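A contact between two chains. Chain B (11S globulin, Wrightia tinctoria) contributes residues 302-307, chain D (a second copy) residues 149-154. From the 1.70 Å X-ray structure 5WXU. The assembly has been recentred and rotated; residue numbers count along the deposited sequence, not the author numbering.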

ATOM      1  N   PRO B 302     -15.314  21.849 -22.239  1.00 38.28           N
ATOM      2  CA  PRO B 302     -16.071  20.621 -22.668  1.00 37.59           C
ATOM      3  C   PRO B 302     -15.149  19.496 -23.162  1.00 38.70           C
ATOM      4  O   PRO B 302     -15.550  18.329 -23.164  1.00 39.26           O
ATOM      5  CB  PRO B 302     -16.929  21.130 -23.859  1.00 41.96           C
ATOM      6  CG  PRO B 302     -16.963  22.625 -23.740  1.00 45.86           C
ATOM      7  CD  PRO B 302     -15.684  23.036 -23.039  1.00 43.01           C
ATOM      8  N   GLU B 303     -13.963  19.861 -23.651  1.00 36.24           N
ATOM      9  CA  GLU B 303     -12.940  18.877 -24.029  1.00 41.53           C
ATOM     10  C   GLU B 303     -12.377  18.005 -22.869  1.00 34.96           C
ATOM     11  O   GLU B 303     -11.696  17.017 -23.128  1.00 36.95           O
ATOM     12  CB  GLU B 303     -11.826  19.593 -24.829  1.00 50.40           C
ATOM     13  CG  GLU B 303     -12.387  20.032 -26.216  1.00 55.65           C
ATOM     14  CD  GLU B 303     -11.449  20.830 -27.121  1.00 61.85           C
ATOM     15  OE1 GLU B 303     -10.392  21.304 -26.656  1.00 68.59           O
ATOM     16  OE2 GLU B 303     -11.800  20.996 -28.317  1.00 67.53           O
ATOM     17  N   ARG B 304     -12.652  18.368 -21.630  1.00 32.39           N
ATOM     18  CA  ARG B 304     -12.228  17.644 -20.357  1.00 30.03           C
ATOM     19  C   ARG B 304     -13.354  16.604 -19.916  1.00 22.44           C
ATOM     20  O   ARG B 304     -13.319  15.937 -18.877  1.00 22.29           O
ATOM     21  CB  ARG B 304     -11.958  18.680 -19.269  1.00 34.22           C
ATOM     22  CG  ARG B 304     -11.930  18.231 -17.804  1.00 31.31           C
ATOM     23  CD  ARG B 304     -10.637  17.455 -17.567  1.00 39.78           C
ATOM     24  NE  ARG B 304     -10.467  16.786 -16.265  1.00 33.58           N
ATOM     25  CZ  ARG B 304     -11.218  15.766 -15.827  1.00 36.38           C
ATOM     26  NH1 ARG B 304     -12.273  15.295 -16.507  1.00 34.65           N
ATOM     27  NH2 ARG B 304     -10.950  15.232 -14.654  1.00 41.32           N
ATOM     28  N   ALA B 305     -14.374  16.531 -20.698  1.00 22.35           N
ATOM     29  CA  ALA B 305     -15.453  15.646 -20.461  1.00 20.28           C
ATOM     30  C   ALA B 305     -14.935  14.217 -20.490  1.00 18.71           C
ATOM     31  O   ALA B 305     -14.089  13.861 -21.312  1.00 19.39           O
ATOM     32  CB  ALA B 305     -16.450  15.785 -21.560  1.00 20.63           C
ATOM     33  N   ASP B 306     -15.519  13.457 -19.613  1.00 20.09           N
ATOM     34  CA  ASP B 306     -15.294  12.019 -19.555  1.00 19.30           C
ATOM     35  C   ASP B 306     -16.430  11.243 -20.194  1.00 19.47           C
ATOM     36  O   ASP B 306     -16.209  10.137 -20.654  1.00 18.80           O
ATOM     37  CB  ASP B 306     -15.075  11.630 -18.107  1.00 19.68           C
ATOM     38  CG  ASP B 306     -13.782  12.260 -17.528  1.00 19.69           C
ATOM     39  OD1 ASP B 306     -12.710  12.191 -18.176  1.00 22.13           O
ATOM     40  OD2 ASP B 306     -13.825  12.850 -16.442  1.00 19.07           O
ATOM     41  N   ILE B 307     -17.662  11.718 -20.049  1.00 18.50           N
ATOM     42  CA  ILE B 307     -18.849  11.182 -20.699  1.00 18.17           C
ATOM     43  C   ILE B 307     -19.425  12.310 -21.558  1.00 18.52           C
ATOM     44  O   ILE B 307     -19.590  13.406 -21.087  1.00 17.95           O
ATOM     45  CB  ILE B 307     -19.977  10.737 -19.732  1.00 21.81           C
ATOM     46  CG1 ILE B 307     -19.460   9.963 -18.485  1.00 26.88           C
ATOM     47  CG2 ILE B 307     -21.026   9.958 -20.523  1.00 20.64           C
ATOM     48  CD1 ILE B 307     -18.836   8.644 -18.752  1.00 30.61           C
TER
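Chain D (149-154) QKVHFI

The contact is anchored by the ammonium group of Lys D150, which reaches a group of oxygens on chain B. Its NZ donates a hydrogen bond to the backbone carbonyl of Ala B305 (NZ to O, 2.8 Å) and forms a salt bridge with Asp B306 (NZ to OD1, 2.9 Å), whose hydrogen-bond component is weak. A lysine suits this place because a long, flexible chain can carry its charge away from its own backbone; here chi1 and chi3 are t, while chi2 (-136°) and chi4 (100°) lie between wells. The CA-to-CB bond of Asp B306 points away from chain D, yet its carboxylate comes back within reach and serves two cations: OD1 faces the lysine, while OD2 accepts a salt-bridged hydrogen bond from NH1 of Arg B304 at 2.9 Å. The shared carboxylate helps offset the proximity of like charges, with Arg B304 NH1 4.5 Å from Lys D150 NZ.

The two backbones run in roughly opposite senses, their end-to-end directions 156° apart. Chain B makes a 3-10 turn over 302-304, closed by a hydrogen bond from Ala B305 N to Pro B302 O (3.3 Å), and continues as a loop through Ala B305 and Asp B306; chain D is extended and enters a strand. Accordingly, Asp B306 lies by Lys D150 (CA to CA, 6.4 Å) and Glu B303 by Phe D153 (CA to CA, 6.7 Å). No backbone-to-backbone hydrogen bond joins them.

At the Phe D153 end, packing takes over. The CA-to-CB bonds of Phe D153 and Glu B303 each point toward the other chain, and the flat ring offers a broad face on which a side chain can lie. Glu B303 sets its CG methylene over that face, CG 3.5 Å from the ring centroid and 13° off the normal, a CH-pi contact; its OE2 lies over the same face, 3.4 Å from Phe D153 CD2, so the packing includes a carboxylate oxygen as well as carbon. Between these anchors, the CA-to-CB bond of His D152 points away from chain B, and the contact buries 284 Å² in all.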

ATOM      1  N   GLN D 149     -14.251   5.697 -27.431  1.00 14.75           N
ATOM      2  CA  GLN D 149     -13.741   6.155 -26.132  1.00 15.80           C
ATOM      3  C   GLN D 149     -13.326   7.621 -26.194  1.00 16.48           C
ATOM      4  O   GLN D 149     -13.150   8.215 -27.258  1.00 16.98           O
ATOM      5  CB  GLN D 149     -12.648   5.242 -25.625  1.00 16.83           C
ATOM      6  CG  GLN D 149     -13.184   3.900 -25.128  1.00 17.36           C
ATOM      7  CD  GLN D 149     -12.089   2.947 -24.563  1.00 17.93           C
ATOM      8  OE1 GLN D 149     -10.927   3.343 -24.394  1.00 19.41           O
ATOM      9  NE2 GLN D 149     -12.461   1.702 -24.278  1.00 18.75           N
ATOM     10  N   LYS D 150     -13.149   8.172 -25.014  1.00 18.51           N
ATOM     11  CA  LYS D 150     -12.726   9.535 -24.881  1.00 21.34           C
ATOM     12  C   LYS D 150     -11.514   9.852 -25.734  1.00 22.38           C
ATOM     13  O   LYS D 150     -10.540   9.090 -25.794  1.00 25.89           O
ATOM     14  CB  LYS D 150     -12.401   9.817 -23.396  1.00 25.84           C
ATOM     15  CG  LYS D 150     -12.159  11.308 -23.128  1.00 27.35           C
ATOM     16  CD  LYS D 150     -10.998  11.600 -22.256  1.00 35.38           C
ATOM     17  CE  LYS D 150     -10.942  13.090 -21.895  1.00 35.53           C
ATOM     18  NZ  LYS D 150     -11.489  13.351 -20.542  1.00 33.16           N
ATOM     19  N   VAL D 151     -11.513  11.020 -26.318  1.00 21.12           N
ATOM     20  CA  VAL D 151     -10.405  11.500 -27.078  1.00 25.15           C
ATOM     21  C   VAL D 151      -9.904  12.727 -26.326  1.00 27.83           C
ATOM     22  O   VAL D 151     -10.679  13.398 -25.592  1.00 26.41           O
ATOM     23  CB  VAL D 151     -10.749  11.765 -28.554  1.00 25.94           C
ATOM     24  CG1 VAL D 151     -11.203  10.461 -29.224  1.00 28.91           C
ATOM     25  CG2 VAL D 151     -11.756  12.895 -28.772  1.00 25.42           C
ATOM     26  N   HIS D 152      -8.615  12.979 -26.507  1.00 23.00           N
ATOM     27  CA  HIS D 152      -7.858  13.947 -25.734  1.00 20.57           C
ATOM     28  C   HIS D 152      -7.392  15.013 -26.716  1.00 23.15           C
ATOM     29  O   HIS D 152      -6.847  14.737 -27.816  1.00 21.77           O
ATOM     30  CB  HIS D 152      -6.659  13.262 -25.117  1.00 20.03           C
ATOM     31  CG  HIS D 152      -7.065  12.122 -24.236  1.00 22.02           C
ATOM     32  ND1 HIS D 152      -7.240  12.269 -22.888  1.00 22.15           N
ATOM     33  CD2 HIS D 152      -7.403  10.844 -24.526  1.00 23.82           C
ATOM     34  CE1 HIS D 152      -7.635  11.115 -22.366  1.00 21.89           C
ATOM     35  NE2 HIS D 152      -7.741  10.242 -23.340  1.00 23.22           N
ATOM     36  N   PHE D 153      -7.582  16.255 -26.282  1.00 22.39           N
ATOM     37  CA  PHE D 153      -7.162  17.405 -27.013  1.00 23.03           C
ATOM     38  C   PHE D 153      -5.805  17.782 -26.543  1.00 22.45           C
ATOM     39  O   PHE D 153      -5.616  18.245 -25.393  1.00 24.38           O
ATOM     40  CB  PHE D 153      -8.229  18.480 -26.833  1.00 26.11           C
ATOM     41  CG  PHE D 153      -9.545  18.030 -27.432  1.00 31.88           C
ATOM     42  CD1 PHE D 153     -10.404  17.187 -26.705  1.00 38.55           C
ATOM     43  CD2 PHE D 153      -9.844  18.295 -28.759  1.00 37.91           C
ATOM     44  CE1 PHE D 153     -11.596  16.713 -27.286  1.00 41.30           C
ATOM     45  CE2 PHE D 153     -11.024  17.816 -29.350  1.00 40.38           C
ATOM     46  CZ  PHE D 153     -11.884  17.004 -28.612  1.00 37.46           C
ATOM     47  N   ILE D 154      -4.831  17.599 -27.433  1.00 21.07           N
ATOM     48  CA  ILE D 154      -3.407  17.811 -27.083  1.00 19.30           C
ATOM     49  C   ILE D 154      -2.867  19.095 -27.687  1.00 20.92           C
ATOM     50  O   ILE D 154      -3.242  19.522 -28.779  1.00 21.06           O
ATOM     51  CB  ILE D 154      -2.503  16.587 -27.454  1.00 18.44           C
ATOM     52  CG1 ILE D 154      -2.486  16.253 -28.973  1.00 20.12           C
ATOM     53  CG2 ILE D 154      -2.966  15.385 -26.648  1.00 18.02           C
ATOM     54  CD1 ILE D 154      -1.507  15.168 -29.357  1.00 21.72           C
TER